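Local coordinates for protein N-alpha-acetyltransferase 35, NatC auxiliary subunit (PDB 6YGA) that serves as the auxiliary subunit of the NatC N-terminal acetyltransferase, which acetylates the N-terminal methionine of L-A virus Gag protein, at residues W438-K443 with I595-L600; K443-I448 with H477-F482; T481-S486 with Y540-I545; T534-N539 with V659-T664. All blocks are in the same frame, centred on the assembly; numbering follows the deposited sequence.

Interaction 1 of 4, residues W438-K443 with I595-L600. With EDO (1,2-ethanediol), chain C.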
# COMPACT_ATOMS: atom_id res chain seq x y z
N TRP B 438 -8.23 -29.80 -4.66
CA TRP B 438 -8.69 -28.48 -4.24
C TRP B 438 -7.53 -27.50 -4.08
O TRP B 438 -7.65 -26.32 -4.43
CB TRP B 438 -9.49 -28.58 -2.94
CG TRP B 438 -10.00 -27.26 -2.45
CD1 TRP B 438 -11.20 -26.68 -2.76
CD2 TRP B 438 -9.33 -26.34 -1.58
NE1 TRP B 438 -11.32 -25.46 -2.13
CE2 TRP B 438 -10.19 -25.23 -1.40
CE3 TRP B 438 -8.09 -26.35 -0.93
CZ2 TRP B 438 -9.84 -24.15 -0.59
CZ3 TRP B 438 -7.75 -25.27 -0.13
CH2 TRP B 438 -8.62 -24.19 0.03
N THR B 439 -6.41 -27.97 -3.53
CA THR B 439 -5.23 -27.12 -3.42
C THR B 439 -4.76 -26.67 -4.80
O THR B 439 -4.37 -25.52 -4.98
CB THR B 439 -4.11 -27.87 -2.69
OG1 THR B 439 -4.60 -28.39 -1.45
CG2 THR B 439 -2.94 -26.93 -2.41
N TYR B 440 -4.79 -27.58 -5.78
CA TYR B 440 -4.37 -27.21 -7.13
C TYR B 440 -5.28 -26.13 -7.71
O TYR B 440 -4.80 -25.18 -8.34
CB TYR B 440 -4.36 -28.44 -8.03
CG TYR B 440 -3.88 -28.17 -9.44
CD1 TYR B 440 -2.58 -27.74 -9.68
CD2 TYR B 440 -4.73 -28.36 -10.52
CE1 TYR B 440 -2.14 -27.50 -10.97
CE2 TYR B 440 -4.30 -28.12 -11.81
CZ TYR B 440 -3.01 -27.69 -12.03
OH TYR B 440 -2.58 -27.45 -13.32
N PHE B 441 -6.59 -26.25 -7.48
CA PHE B 441 -7.52 -25.23 -7.97
C PHE B 441 -7.20 -23.86 -7.38
O PHE B 441 -7.21 -22.86 -8.10
CB PHE B 441 -8.96 -25.62 -7.65
CG PHE B 441 -9.92 -24.48 -7.77
CD1 PHE B 441 -10.37 -24.07 -9.01
CD2 PHE B 441 -10.38 -23.82 -6.64
CE1 PHE B 441 -11.25 -23.01 -9.13
CE2 PHE B 441 -11.26 -22.76 -6.75
CZ PHE B 441 -11.70 -22.36 -7.99
N MSE B 442 -6.94 -23.80 -6.08
CA MSE B 442 -6.64 -22.54 -5.42
C MSE B 442 -5.30 -21.96 -5.88
O MSE B 442 -5.18 -20.76 -6.10
CB MSE B 442 -6.64 -22.72 -3.91
CG MSE B 442 -8.00 -23.08 -3.35
SE MSE B 442 -9.26 -21.60 -3.50
CE MSE B 442 -8.40 -20.38 -2.25
N LYS B 443 -4.29 -22.82 -6.02
CA LYS B 443 -2.98 -22.35 -6.47
C LYS B 443 -3.06 -21.79 -7.88
O LYS B 443 -2.57 -20.68 -8.15
CB LYS B 443 -1.96 -23.48 -6.40
CG LYS B 443 -0.54 -23.03 -6.71
CD LYS B 443 0.40 -24.20 -6.81
CE LYS B 443 0.12 -25.02 -8.06
NZ LYS B 443 1.00 -26.22 -8.13
N ILE B 595 7.34 -23.40 -9.34
CA ILE B 595 6.10 -24.16 -9.37
C ILE B 595 6.23 -25.26 -10.42
O ILE B 595 6.55 -25.00 -11.58
CB ILE B 595 4.90 -23.25 -9.67
CG1 ILE B 595 4.70 -22.25 -8.53
CG2 ILE B 595 3.64 -24.08 -9.89
CD1 ILE B 595 3.57 -21.27 -8.74
N GLY B 596 6.01 -26.51 -10.00
CA GLY B 596 6.22 -27.64 -10.87
C GLY B 596 5.09 -27.89 -11.85
O GLY B 596 5.34 -28.19 -13.02
N VAL B 597 3.85 -27.78 -11.39
CA VAL B 597 2.68 -28.06 -12.21
C VAL B 597 1.70 -26.90 -12.09
O VAL B 597 1.24 -26.60 -10.99
CB VAL B 597 2.00 -29.38 -11.82
CG1 VAL B 597 0.78 -29.61 -12.70
CG2 VAL B 597 2.97 -30.53 -11.95
N PRO B 598 1.37 -26.20 -13.19
CA PRO B 598 1.93 -26.45 -14.52
C PRO B 598 3.31 -25.84 -14.68
O PRO B 598 3.56 -24.75 -14.15
CB PRO B 598 0.92 -25.78 -15.47
CG PRO B 598 -0.14 -25.15 -14.59
CD PRO B 598 0.42 -25.08 -13.20
N GLU B 599 4.20 -26.51 -15.40
CA GLU B 599 5.57 -26.02 -15.54
C GLU B 599 5.59 -24.68 -16.26
O GLU B 599 4.80 -24.42 -17.17
CB GLU B 599 6.42 -27.04 -16.31
CG GLU B 599 5.86 -27.40 -17.68
CD GLU B 599 6.88 -28.08 -18.57
OE1 GLU B 599 8.01 -28.33 -18.09
OE2 GLU B 599 6.56 -28.37 -19.74
N LEU B 600 6.50 -23.82 -15.83
CA LEU B 600 6.73 -22.57 -16.53
C LEU B 600 7.34 -22.85 -17.89
O LEU B 600 8.41 -23.48 -17.96
CB LEU B 600 7.66 -21.67 -15.71
CG LEU B 600 8.20 -20.43 -16.41
CD1 LEU B 600 7.07 -19.48 -16.79
CD2 LEU B 600 9.22 -19.73 -15.52
C1 EDO C . -14.94 -23.17 -2.59
O1 EDO C . -14.94 -24.46 -3.21
C2 EDO C . -13.68 -22.40 -2.97
O2 EDO C . -12.52 -23.12 -2.53
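K443 leaves helix 433-456 with CB directed at the loop 595-600 and CG anti to the backbone N (chi1 -174°). The chain runs straight through CG, turns once about the CG-CD bond (chi3 70°), and is straight again to the ammonium group. CE, the last methylene, comes within 3.5 Å of V597 O and near the CG2 methyl of I595, which approaches tip to tip. NZ then donates to the backbone carbonyl of V597, 2.9 Å from NZ to O. The C=O...N angle of 161° places the ammonium nearly along the carbonyl axis. NZ also forms a salt bridge with D421 and a hydrogen bond with Q424 on helix 406-429.

One turn earlier, Y440 also has CG anti to its N and presents the edge of its ring to the loop, crossing V597 at about a right angle. V597 O lies in the ring plane, 3.5 Å from Y440 CE1, and V597 CG1 is 4.0 Å from that carbon. Y440 OH rests against P598 CG at 3.6 Å; a cis peptide bond precedes this proline.

The contact pins the connection between helices 581-588 and 603-613 onto a helix of the TPR-like region. With a carboxylate, an amide oxygen and a peptide carbonyl around it, the buried ammonium is probably charged, and its bond to V597 O ties the helix to the loop's main chain.

Interaction 2 of 4, residues K443-I448 with H477-F482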
# COMPACT_ATOMS: atom_id res chain seq x y z
N LYS B 443 -4.29 -22.82 -6.02
CA LYS B 443 -2.98 -22.35 -6.47
C LYS B 443 -3.06 -21.79 -7.88
O LYS B 443 -2.57 -20.68 -8.15
CB LYS B 443 -1.96 -23.48 -6.40
CG LYS B 443 -0.54 -23.03 -6.71
CD LYS B 443 0.40 -24.20 -6.81
CE LYS B 443 0.12 -25.02 -8.06
NZ LYS B 443 1.00 -26.22 -8.13
N LEU B 444 -3.68 -22.53 -8.80
CA LEU B 444 -3.72 -22.11 -10.20
C LEU B 444 -4.60 -20.88 -10.38
O LEU B 444 -4.29 -19.99 -11.19
CB LEU B 444 -4.19 -23.26 -11.08
CG LEU B 444 -4.05 -23.07 -12.59
CD1 LEU B 444 -2.69 -22.46 -12.93
CD2 LEU B 444 -4.24 -24.39 -13.31
N SER B 445 -5.72 -20.80 -9.64
CA SER B 445 -6.54 -19.59 -9.65
C SER B 445 -5.76 -18.40 -9.09
O SER B 445 -5.91 -17.27 -9.57
CB SER B 445 -7.81 -19.81 -8.83
OG SER B 445 -8.68 -20.72 -9.47
N SER B 446 -4.93 -18.64 -8.07
CA SER B 446 -4.13 -17.55 -7.52
C SER B 446 -3.04 -17.12 -8.49
O SER B 446 -2.73 -15.93 -8.59
CB SER B 446 -3.53 -17.97 -6.18
OG SER B 446 -4.54 -18.14 -5.19
N MSE B 447 -2.46 -18.07 -9.21
CA MSE B 447 -1.44 -17.75 -10.21
C MSE B 447 -2.02 -16.85 -11.29
O MSE B 447 -1.38 -15.89 -11.73
CB MSE B 447 -0.88 -19.03 -10.85
CG MSE B 447 -0.09 -19.93 -9.91
SE MSE B 447 0.35 -21.66 -10.71
CE MSE B 447 1.73 -21.10 -11.98
N ILE B 448 -3.24 -17.17 -11.72
CA ILE B 448 -3.91 -16.38 -12.75
C ILE B 448 -4.28 -15.00 -12.22
O ILE B 448 -4.03 -13.98 -12.86
CB ILE B 448 -5.14 -17.14 -13.27
CG1 ILE B 448 -4.71 -18.38 -14.06
CG2 ILE B 448 -6.03 -16.22 -14.10
CD1 ILE B 448 -5.84 -19.35 -14.34
N HIS B 477 -5.85 -22.41 -19.79
CA HIS B 477 -6.10 -23.66 -20.51
C HIS B 477 -5.93 -24.86 -19.59
O HIS B 477 -6.74 -25.79 -19.63
CB HIS B 477 -5.18 -23.76 -21.73
CG HIS B 477 -5.39 -24.99 -22.55
ND1 HIS B 477 -4.68 -26.16 -22.36
CD2 HIS B 477 -6.23 -25.24 -23.59
CE1 HIS B 477 -5.07 -27.07 -23.23
NE2 HIS B 477 -6.01 -26.53 -23.99
N HIS B 478 -4.91 -24.83 -18.74
CA HIS B 478 -4.71 -25.92 -17.78
C HIS B 478 -5.81 -25.93 -16.72
O HIS B 478 -6.24 -27.00 -16.28
CB HIS B 478 -3.33 -25.81 -17.13
CG HIS B 478 -2.22 -26.32 -17.99
ND1 HIS B 478 -1.70 -27.59 -17.84
CD2 HIS B 478 -1.53 -25.74 -19.00
CE1 HIS B 478 -0.73 -27.77 -18.73
NE2 HIS B 478 -0.61 -26.66 -19.44
N LEU B 479 -6.26 -24.75 -16.29
CA LEU B 479 -7.34 -24.70 -15.32
C LEU B 479 -8.65 -25.22 -15.91
O LEU B 479 -9.41 -25.92 -15.23
CB LEU B 479 -7.52 -23.28 -14.78
CG LEU B 479 -8.60 -23.11 -13.72
CD1 LEU B 479 -8.44 -24.14 -12.61
CD2 LEU B 479 -8.58 -21.71 -13.15
N GLU B 480 -8.92 -24.89 -17.17
CA GLU B 480 -10.15 -25.37 -17.80
C GLU B 480 -10.11 -26.89 -17.98
O GLU B 480 -11.11 -27.58 -17.75
CB GLU B 480 -10.37 -24.67 -19.14
CG GLU B 480 -11.74 -24.95 -19.76
CD GLU B 480 -11.65 -25.32 -21.23
OE1 GLU B 480 -10.51 -25.42 -21.74
OE2 GLU B 480 -12.70 -25.50 -21.87
N THR B 481 -8.95 -27.43 -18.38
CA THR B 481 -8.80 -28.88 -18.50
C THR B 481 -9.01 -29.57 -17.16
O THR B 481 -9.70 -30.58 -17.07
CB THR B 481 -7.42 -29.22 -19.06
OG1 THR B 481 -7.29 -28.68 -20.38
CG2 THR B 481 -7.22 -30.73 -19.11
N PHE B 482 -8.41 -29.02 -16.10
CA PHE B 482 -8.61 -29.56 -14.76
C PHE B 482 -10.07 -29.49 -14.34
O PHE B 482 -10.62 -30.46 -13.81
CB PHE B 482 -7.72 -28.81 -13.77
CG PHE B 482 -8.06 -29.06 -12.32
CD1 PHE B 482 -7.62 -30.21 -11.68
CD2 PHE B 482 -8.79 -28.13 -11.61
CE1 PHE B 482 -7.93 -30.43 -10.35
CE2 PHE B 482 -9.10 -28.34 -10.27
CZ PHE B 482 -8.67 -29.49 -9.64
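L444 slides past L479 in the opposite direction, its CD2 methyl lying over the start of that residue's backbone, 3.6 Å from L479 N, with L479 CB 3.8 Å from the same methyl. The two residues sit on consecutive antiparallel helices, 433-456 and 465-506, which form a helical hairpin within the TPR-like family region. Their local axes approach to 10.3 Å at an angle of 153°.

Both leucines hold CG anti to the backbone N (chi1 -170° for L444 and -179° for L479), and both CB atoms face the opposite helix. L444 therefore sends its CD2 branch to the backbone between H478 and L479, also touching H478 CB. L479 answers with its CD2 branch, which reaches the next turn of the first helix and meets I448 CD1 at 3.8 Å. The isoleucine crosses it obliquely, having carried CG1 anti to the carbonyl carbon and stretched CD1 outward.

Among the side-chain groups that meet here, the hydroxyl of S445 is the polar one. Its OG is bonded to the F441 carbonyl one turn back in its own helix, so the polar atom can border the leucine without seeking a partner across the interface. I545 of helix 511-564 packs on both I448 and L479, adding a third helix to this layer. S445 OG stands 3.8 Å from L479 CD2.

Interaction 3 of 4, residues T481-S486 with Y540-I545. With EDO (1,2-ethanediol), chain D; EDO (1,2-ethanediol), chain E.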
# COMPACT_ATOMS: atom_id res chain seq x y z
N THR B 481 -8.95 -27.43 -18.38
CA THR B 481 -8.80 -28.88 -18.50
C THR B 481 -9.01 -29.57 -17.16
O THR B 481 -9.70 -30.58 -17.07
CB THR B 481 -7.42 -29.22 -19.06
OG1 THR B 481 -7.29 -28.68 -20.38
CG2 THR B 481 -7.22 -30.73 -19.11
N PHE B 482 -8.41 -29.02 -16.10
CA PHE B 482 -8.61 -29.56 -14.76
C PHE B 482 -10.07 -29.49 -14.34
O PHE B 482 -10.62 -30.46 -13.81
CB PHE B 482 -7.72 -28.81 -13.77
CG PHE B 482 -8.06 -29.06 -12.32
CD1 PHE B 482 -7.62 -30.21 -11.68
CD2 PHE B 482 -8.79 -28.13 -11.61
CE1 PHE B 482 -7.93 -30.43 -10.35
CE2 PHE B 482 -9.10 -28.34 -10.27
CZ PHE B 482 -8.67 -29.49 -9.64
N LEU B 483 -10.73 -28.35 -14.59
CA LEU B 483 -12.13 -28.22 -14.20
C LEU B 483 -13.02 -29.15 -15.01
O LEU B 483 -14.00 -29.70 -14.49
CB LEU B 483 -12.60 -26.78 -14.36
CG LEU B 483 -12.06 -25.77 -13.35
CD1 LEU B 483 -12.52 -24.38 -13.74
CD2 LEU B 483 -12.50 -26.11 -11.93
N LYS B 484 -12.70 -29.35 -16.29
CA LYS B 484 -13.53 -30.22 -17.13
C LYS B 484 -13.45 -31.66 -16.66
O LYS B 484 -14.47 -32.37 -16.61
CB LYS B 484 -13.09 -30.11 -18.59
CG LYS B 484 -14.06 -30.77 -19.57
CD LYS B 484 -15.42 -30.10 -19.49
CE LYS B 484 -16.48 -30.89 -20.24
NZ LYS B 484 -17.79 -30.19 -20.19
N ASP B 485 -12.25 -32.12 -16.29
CA ASP B 485 -12.10 -33.46 -15.72
C ASP B 485 -12.82 -33.57 -14.38
O ASP B 485 -13.45 -34.60 -14.09
CB ASP B 485 -10.62 -33.80 -15.57
CG ASP B 485 -9.88 -33.83 -16.90
OD1 ASP B 485 -10.54 -33.76 -17.96
OD2 ASP B 485 -8.64 -33.92 -16.89
N SER B 486 -12.74 -32.53 -13.55
CA SER B 486 -13.47 -32.53 -12.29
C SER B 486 -14.97 -32.69 -12.51
O SER B 486 -15.63 -33.44 -11.80
CB SER B 486 -13.18 -31.25 -11.50
OG SER B 486 -11.80 -31.12 -11.20
N TYR B 540 -20.29 -22.93 -13.65
CA TYR B 540 -19.99 -21.50 -13.61
C TYR B 540 -18.49 -21.24 -13.72
O TYR B 540 -18.07 -20.33 -14.44
CB TYR B 540 -20.54 -20.88 -12.32
CG TYR B 540 -19.90 -19.57 -11.95
CD1 TYR B 540 -20.10 -18.43 -12.71
CD2 TYR B 540 -19.08 -19.47 -10.82
CE1 TYR B 540 -19.51 -17.22 -12.37
CE2 TYR B 540 -18.49 -18.27 -10.47
CZ TYR B 540 -18.70 -17.15 -11.26
OH TYR B 540 -18.12 -15.94 -10.92
N LEU B 541 -17.68 -22.04 -13.02
CA LEU B 541 -16.23 -21.86 -13.10
C LEU B 541 -15.72 -22.10 -14.51
O LEU B 541 -14.81 -21.41 -14.97
CB LEU B 541 -15.53 -22.80 -12.12
CG LEU B 541 -15.74 -22.53 -10.63
CD1 LEU B 541 -15.02 -23.57 -9.79
CD2 LEU B 541 -15.27 -21.13 -10.27
N LEU B 542 -16.30 -23.08 -15.22
CA LEU B 542 -15.89 -23.33 -16.59
C LEU B 542 -16.24 -22.16 -17.50
O LEU B 542 -15.46 -21.78 -18.37
CB LEU B 542 -16.53 -24.62 -17.10
CG LEU B 542 -15.84 -25.91 -16.64
CD1 LEU B 542 -16.72 -27.12 -16.92
CD2 LEU B 542 -14.50 -26.05 -17.33
N LYS B 543 -17.42 -21.57 -17.29
CA LYS B 543 -17.81 -20.40 -18.09
C LYS B 543 -16.92 -19.20 -17.77
O LYS B 543 -16.56 -18.44 -18.68
CB LYS B 543 -19.28 -20.05 -17.85
CG LYS B 543 -20.21 -20.57 -18.92
CD LYS B 543 -21.45 -19.70 -19.05
CE LYS B 543 -22.22 -20.06 -20.31
NZ LYS B 543 -21.39 -19.89 -21.53
N GLU B 544 -16.57 -19.01 -16.50
CA GLU B 544 -15.72 -17.88 -16.15
C GLU B 544 -14.30 -18.06 -16.68
O GLU B 544 -13.71 -17.11 -17.21
CB GLU B 544 -15.69 -17.67 -14.64
CG GLU B 544 -14.77 -16.53 -14.22
CD GLU B 544 -14.97 -16.10 -12.79
OE1 GLU B 544 -14.80 -16.94 -11.88
OE2 GLU B 544 -15.29 -14.91 -12.57
N ILE B 545 -13.75 -19.26 -16.56
CA ILE B 545 -12.37 -19.47 -17.01
C ILE B 545 -12.28 -19.42 -18.53
O ILE B 545 -11.26 -19.01 -19.09
CB ILE B 545 -11.81 -20.80 -16.45
CG1 ILE B 545 -10.30 -20.85 -16.65
CG2 ILE B 545 -12.47 -22.00 -17.10
CD1 ILE B 545 -9.56 -19.67 -16.04
C1 EDO D . -13.37 -13.57 -16.45
O1 EDO D . -12.04 -13.07 -16.23
C2 EDO D . -14.27 -13.24 -15.27
O2 EDO D . -13.59 -13.49 -14.03
C1 EDO E . -13.77 -11.83 -9.32
O1 EDO E . -12.54 -11.11 -9.26
C2 EDO E . -13.69 -12.89 -10.42
O2 EDO E . -14.88 -13.68 -10.41
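L483 holds CG anti to its carbonyl carbon (chi1 -72°) with an extended tip, and L541 and L542 take the same form on the facing helix. L483 points CB toward helix 511-564. L542 starts out along the flank, and its chi1 of -79° swings the branched end across to helix 465-506. There CD2 of L542 settles against L483 CB at 3.6 Å and also lies near K484 N, so it covers backbone as well as side chain.

Farther out, CD1 of L483 meets L541 CB at 3.8 Å, the two side chains crossing at about a right angle, and approaches I545 CG2 at 4.1 Å. At the margin K484, bent at chi2, lays its aliphatic CD 4.1 Å from L542 CD1, crossing that leucine nearly perpendicularly.

The helices run antiparallel, 160° between local axes 9.8 Å apart, as neighbours in the helical array of the TPR-like region. F441 of helix 433-456 packs on both L483 and L541.

E544 faces a different neighbourhood: its OE2 accepts hydrogen bonds from O2 of two ethanediol molecules, probably from the crystallisation liquor, at 2.7 Å (chain D) and 2.5 Å (chain E), and a weak bond links it to Y675 OH. S486 OG donates back to F482 O, which also receives S486 N, and sits over the face of the F482 ring.

The side-chain packing between these helices is aliphatic, resting on van der Waals contact rather than directed bonds, while S486 OG bonds within its own helix and E544 OE2 binds on another side of helix 511-564.

Interaction 4 of 4, residues T534-N539 with V659-T664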
# COMPACT_ATOMS: atom_id res chain seq x y z
N THR B 534 -22.56 -29.06 -6.84
CA THR B 534 -21.18 -28.99 -7.30
C THR B 534 -21.10 -28.98 -8.82
O THR B 534 -20.31 -28.23 -9.40
CB THR B 534 -20.39 -30.17 -6.72
OG1 THR B 534 -20.30 -30.03 -5.30
CG2 THR B 534 -18.98 -30.21 -7.30
N LYS B 535 -21.93 -29.79 -9.49
CA LYS B 535 -21.92 -29.80 -10.95
C LYS B 535 -22.26 -28.42 -11.51
O LYS B 535 -21.60 -27.95 -12.44
CB LYS B 535 -22.90 -30.85 -11.47
CG LYS B 535 -23.09 -30.83 -12.97
CD LYS B 535 -24.22 -31.74 -13.40
CE LYS B 535 -24.44 -31.66 -14.90
NZ LYS B 535 -25.52 -32.57 -15.37
N GLN B 536 -23.27 -27.76 -10.95
CA GLN B 536 -23.65 -26.44 -11.44
C GLN B 536 -22.64 -25.38 -11.03
O GLN B 536 -22.47 -24.38 -11.74
CB GLN B 536 -25.05 -26.10 -10.93
CG GLN B 536 -26.10 -27.05 -11.46
CD GLN B 536 -27.29 -27.19 -10.54
OE1 GLN B 536 -27.74 -26.21 -9.95
NE2 GLN B 536 -27.80 -28.40 -10.42
N PHE B 537 -21.96 -25.57 -9.89
CA PHE B 537 -20.87 -24.67 -9.53
C PHE B 537 -19.71 -24.78 -10.51
O PHE B 537 -19.20 -23.77 -11.00
CB PHE B 537 -20.40 -24.97 -8.10
CG PHE B 537 -19.18 -24.20 -7.68
CD1 PHE B 537 -19.07 -22.84 -7.93
CD2 PHE B 537 -18.15 -24.83 -7.00
CE1 PHE B 537 -17.94 -22.14 -7.54
CE2 PHE B 537 -17.02 -24.13 -6.60
CZ PHE B 537 -16.92 -22.78 -6.87
N LEU B 538 -19.29 -26.01 -10.83
CA LEU B 538 -18.22 -26.19 -11.81
C LEU B 538 -18.64 -25.68 -13.18
O LEU B 538 -17.80 -25.26 -13.98
CB LEU B 538 -17.83 -27.67 -11.91
CG LEU B 538 -17.19 -28.27 -10.65
CD1 LEU B 538 -16.98 -29.76 -10.81
CD2 LEU B 538 -15.88 -27.56 -10.35
N ASN B 539 -19.95 -25.69 -13.47
CA ASN B 539 -20.43 -25.12 -14.72
C ASN B 539 -20.14 -23.62 -14.77
O ASN B 539 -19.77 -23.09 -15.83
CB ASN B 539 -21.92 -25.38 -14.87
CG ASN B 539 -22.28 -25.87 -16.24
OD1 ASN B 539 -22.21 -27.06 -16.53
ND2 ASN B 539 -22.67 -24.94 -17.11
N VAL B 659 -29.08 -24.60 -13.37
CA VAL B 659 -28.04 -24.54 -14.39
C VAL B 659 -26.71 -24.07 -13.80
O VAL B 659 -25.69 -24.76 -13.90
CB VAL B 659 -28.46 -23.65 -15.58
CG1 VAL B 659 -27.56 -23.90 -16.78
CG2 VAL B 659 -29.92 -23.89 -15.93
N LEU B 660 -26.70 -22.89 -13.18
CA LEU B 660 -25.49 -22.32 -12.60
C LEU B 660 -25.64 -22.12 -11.10
O LEU B 660 -26.74 -21.84 -10.60
CB LEU B 660 -25.13 -20.97 -13.25
CG LEU B 660 -24.77 -20.94 -14.73
CD1 LEU B 660 -24.67 -19.50 -15.24
CD2 LEU B 660 -23.47 -21.69 -14.99
N VAL B 661 -24.53 -22.26 -10.39
CA VAL B 661 -24.42 -21.88 -8.99
C VAL B 661 -23.22 -20.95 -8.87
O VAL B 661 -22.08 -21.37 -9.10
CB VAL B 661 -24.25 -23.11 -8.07
CG1 VAL B 661 -23.86 -22.68 -6.66
CG2 VAL B 661 -25.53 -23.91 -8.04
N THR B 662 -23.49 -19.68 -8.55
CA THR B 662 -22.45 -18.67 -8.45
C THR B 662 -22.14 -18.22 -7.03
O THR B 662 -21.06 -17.68 -6.79
CB THR B 662 -22.83 -17.43 -9.28
OG1 THR B 662 -23.99 -16.81 -8.70
CG2 THR B 662 -23.13 -17.81 -10.72
N GLY B 663 -23.06 -18.43 -6.09
CA GLY B 663 -22.81 -18.06 -4.70
C GLY B 663 -22.63 -16.58 -4.48
O GLY B 663 -21.96 -16.17 -3.52
N THR B 664 -23.22 -15.75 -5.34
CA THR B 664 -23.04 -14.30 -5.28
C THR B 664 -24.18 -13.59 -4.56
O THR B 664 -24.37 -12.39 -4.75
CB THR B 664 -22.89 -13.74 -6.70
OG1 THR B 664 -24.03 -14.12 -7.49
CG2 THR B 664 -21.63 -14.27 -7.35
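Polar contact between the helix and the loop is confined to backbone atoms. V661 N donates to Q536 O, a weak bond of 3.2 Å with an N-H...O angle of 154°. One residue on, F537 CA directs its hydrogen almost straight at V661 O, a CA-H...O contact of 3.5 Å with 168° at the hydrogen. That carbonyl oxygen also lies in the plane of the F537 ring, at its edge, 3.5 Å from CD1. V661 thus meets the helix through both its N-H and its carbonyl.

The loop segment 659-664, extended at L660 and V661, lies between helices 619-653 and 668-701 in the chain and is laid against one side of the long helix 511-564, within the TPR-like family region. L320 of helix 319-328 touches both F537 and V661.

Van der Waals packing accompanies these backbone contacts. Q536 points CB at the loop and, with CG anti to the carbonyl carbon, presses CB and CG on V659 O, 3.3 Å from CB. V661 brings its CG2 obliquely to Q536 CB at 3.7 Å, and to the amide oxygen of that glutamine as well. L660 starts away from the helix but bends its CD2 methyl back to N539, 4.0 Å from ND2, crossing that side chain at about a right angle. N539 OD1 is held by Q487 of helix 465-506. Beyond the contact, the hydroxyls T662 OG1 and T664 OG1 share a hydrogen bond of 2.9 Å.

In the fold
Interactions 1, 2 and 3 are buried, whereas interaction 4 lies at the surface. Helix 433-456 serves interactions 1 and 2, which share K443; helix 465-506 serves 2 and 3, which share T481 and F482; helix 511-564 serves 3 and 4. Three successive helices are thereby joined, with a loop added at each end of the series. Helix meets helix through aliphatic side chains in 2 and 3, whereas both loop contacts use backbone carbonyls or N-H groups. F482 abuts Y440 and F441, linking 1 to its neighbours, and the backbone of E480 touches L542 between 2 and 3. Y540 continues interaction 3 into the 659-664 loop, while interactions 1 and 4 do not touch.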